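Local coordinates for protein periplasmic beta-glucosidase (Pseudomonas aeruginosa, PDB 6R5T) that probably hydrolyses terminal, non-reducing beta-D-glucosyl residues with release of beta-D-glucose, as a periplasmic glycoside hydrolase of family 3, at residues V221-I226 against I253-A258. The protein carries 1 engineered substitution. Residues are numbered along the deposited sequence; the frame is centred on the assembly and turned at random.
Sequences VSLNTI and ISNHGA. Engineered in segment 253-258: N255 (natural residue Asp). With BGC (beta-D-glucopyranose), chain C; GAL (beta-D-galactopyranose), chain B.
N255, an engineered residue (Asp in the natural sequence), reaches from its type II turn, 255-258, toward 221-226 beside the bound sugar. The natural Asp here is probably the catalytic nucleophile of this family 3 enzyme. CB of N255 meets O of V221 at 3.3 Å and CD2 of L223 at 3.7 Å. CG sits against CG of L223, and the side chains cross at about a right angle. ND2 of N255 donates to O of V221 over 3.1 Å, in the carbonyl plane and near its own amide plane. OD1 accepts from N of H256 on a lone pair. These two bonds fix the rotation of the amide. OD1 of N255 also lies 3.3 Å from C5 of the glucose. L223 forks: CD2 packs on N255 and CB of A258, while CD1 faces O6 of the glucose. H256 lies by the link between the two sugars, its CB 3.4 Å from O4 of the glucose. The nearly straight bond from V221 N to I253 O (2.9 Å) joins the C-terminal ends of adjacent parallel strands 218-221 and 251-253 in the TIM-barrel-like domain. Strand 172-178 flanks N255 through H177, and helix 235-245 packs on V221.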
loop_
_atom_site.group_PDB
_atom_site.type_symbol
_atom_site.label_atom_id
_atom_site.label_comp_id
_atom_site.label_asym_id
_atom_site.label_seq_id
_atom_site.Cartn_x
_atom_site.Cartn_y
_atom_site.Cartn_z
ATOM N N VAL A 221 -7.656 -7.128 21.711
ATOM C CA VAL A 221 -6.510 -7.465 20.838
ATOM C C VAL A 221 -7.005 -7.641 19.400
ATOM O O VAL A 221 -8.099 -8.136 19.178
ATOM C CB VAL A 221 -5.761 -8.670 21.414
ATOM C CG1 VAL A 221 -4.568 -8.996 20.547
ATOM C CG2 VAL A 221 -5.352 -8.358 22.858
ATOM N N SER A 222 -6.193 -7.231 18.443
ATOM C CA SER A 222 -6.562 -7.268 17.014
ATOM C C SER A 222 -6.380 -8.640 16.376
ATOM O O SER A 222 -5.767 -9.565 16.954
ATOM C CB SER A 222 -5.795 -6.192 16.309
ATOM O OG SER A 222 -4.436 -6.534 16.205
ATOM N N LEU A 223 -6.886 -8.765 15.156
ATOM C CA LEU A 223 -6.877 -10.035 14.407
ATOM C C LEU A 223 -5.686 -10.161 13.465
ATOM O O LEU A 223 -5.510 -11.266 12.945
ATOM C CB LEU A 223 -8.173 -10.106 13.607
ATOM C CG LEU A 223 -9.456 -10.365 14.399
ATOM C CD1 LEU A 223 -10.656 -10.118 13.476
ATOM C CD2 LEU A 223 -9.494 -11.767 14.921
ATOM N N ASN A 224 -4.960 -9.083 13.219
ATOM C CA ASN A 224 -3.893 -9.064 12.195
ATOM C C ASN A 224 -2.519 -9.492 12.761
ATOM O O ASN A 224 -2.277 -9.422 14.001
ATOM C CB ASN A 224 -3.688 -7.644 11.659
ATOM C CG ASN A 224 -3.496 -6.610 12.745
ATOM O OD1 ASN A 224 -4.440 -6.278 13.478
ATOM N ND2 ASN A 224 -2.282 -6.086 12.886
ATOM N N THR A 225 -1.632 -9.910 11.848
ATOM C CA THR A 225 -0.186 -9.977 12.149
ATOM C C THR A 225 0.370 -8.567 12.280
ATOM O O THR A 225 -0.108 -7.611 11.576
ATOM C CB THR A 225 0.592 -10.775 11.103
ATOM O OG1 THR A 225 0.405 -10.178 9.812
ATOM C CG2 THR A 225 0.190 -12.214 11.058
ATOM N N ILE A 226 1.399 -8.437 13.091
ATOM C CA ILE A 226 2.253 -7.225 13.184
ATOM C C ILE A 226 3.658 -7.719 12.876
ATOM O O ILE A 226 4.188 -8.526 13.666
ATOM C CB ILE A 226 2.180 -6.578 14.571
ATOM C CG1 ILE A 226 0.764 -6.086 14.829
ATOM C CG2 ILE A 226 3.258 -5.509 14.746
ATOM C CD1 ILE A 226 0.537 -5.686 16.254
ATOM N N ILE A 253 -8.503 -8.711 26.230
ATOM C CA ILE A 253 -9.564 -9.573 25.705
ATOM C C ILE A 253 -9.176 -9.943 24.283
ATOM O O ILE A 253 -8.906 -9.032 23.495
ATOM C CB ILE A 253 -10.923 -8.866 25.737
ATOM C CG1 ILE A 253 -11.218 -8.323 27.128
ATOM C CG2 ILE A 253 -12.001 -9.774 25.184
ATOM C CD1 ILE A 253 -12.518 -7.567 27.243
ATOM N N SER A 254 -9.220 -11.228 23.964
ATOM C CA SER A 254 -9.013 -11.685 22.579
ATOM C C SER A 254 -10.182 -11.221 21.725
ATOM O O SER A 254 -11.310 -10.945 22.174
ATOM C CB SER A 254 -8.860 -13.169 22.500
ATOM O OG SER A 254 -10.138 -13.760 22.379
ATOM N N ASN A 255 -9.914 -11.170 20.443
ATOM C CA ASN A 255 -10.990 -10.977 19.485
ATOM C C ASN A 255 -11.689 -12.308 19.242
ATOM O O ASN A 255 -11.334 -13.393 19.794
ATOM C CB ASN A 255 -10.377 -10.318 18.247
ATOM C CG ASN A 255 -11.242 -9.248 17.654
ATOM O OD1 ASN A 255 -12.385 -9.545 17.334
ATOM N ND2 ASN A 255 -10.673 -8.034 17.499
ATOM N N HIS A 256 -12.630 -12.279 18.353
ATOM C CA HIS A 256 -13.644 -13.336 18.253
ATOM C C HIS A 256 -13.062 -14.558 17.534
ATOM O O HIS A 256 -12.765 -14.452 16.349
ATOM C CB HIS A 256 -14.828 -12.716 17.536
ATOM C CG HIS A 256 -15.980 -13.624 17.534
ATOM N ND1 HIS A 256 -15.984 -14.821 16.843
ATOM C CD2 HIS A 256 -17.171 -13.537 18.181
ATOM C CE1 HIS A 256 -17.127 -15.443 17.075
ATOM N NE2 HIS A 256 -17.877 -14.658 17.857
ATOM N N GLY A 257 -12.799 -15.684 18.222
ATOM C CA GLY A 257 -12.134 -16.825 17.590
ATOM C C GLY A 257 -10.637 -16.579 17.300
ATOM O O GLY A 257 -10.036 -17.336 16.564
ATOM N N ALA A 258 -10.066 -15.507 17.837
ATOM C CA ALA A 258 -8.674 -15.090 17.521
ATOM C C ALA A 258 -7.654 -16.127 18.006
ATOM O O ALA A 258 -6.633 -16.317 17.335
ATOM C CB ALA A 258 -8.392 -13.757 18.155
HETATM C C2 BGC C . -15.913 -6.372 17.917
HETATM C C3 BGC C . -16.156 -7.879 18.133
HETATM C C4 BGC C . -16.395 -8.476 16.720
HETATM C C5 BGC C . -15.108 -8.226 15.913
HETATM C C6 BGC C . -15.209 -8.703 14.481
HETATM C C1 BGC C . -14.720 -6.185 16.972
HETATM O O1 BGC C . -14.664 -4.810 16.753
HETATM O O2 BGC C . -15.647 -5.645 19.110
HETATM O O3 BGC C . -17.349 -8.048 18.924
HETATM O O4 BGC C . -16.615 -9.888 16.875
HETATM O O5 BGC C . -14.961 -6.849 15.734
HETATM O O6 BGC C . -13.969 -8.472 13.804
HETATM C C1 GAL B . -17.867 -10.386 16.391
HETATM C C2 GAL B . -19.073 -9.793 17.146
HETATM C C3 GAL B . -20.342 -10.458 16.602
HETATM C C4 GAL B . -20.409 -10.198 15.078
HETATM C C5 GAL B . -19.106 -10.714 14.435
HETATM C C6 GAL B . -19.036 -10.370 12.952
HETATM O O2 GAL B . -18.923 -10.040 18.535
HETATM O O3 GAL B . -21.472 -9.843 17.254
HETATM O O4 GAL B . -20.516 -8.761 14.949
HETATM O O5 GAL B . -17.916 -10.071 15.014
HETATM O O6 GAL B . -17.763 -10.816 12.423
HETATM O O HOH W 1 -7.205 -11.052 19.399
#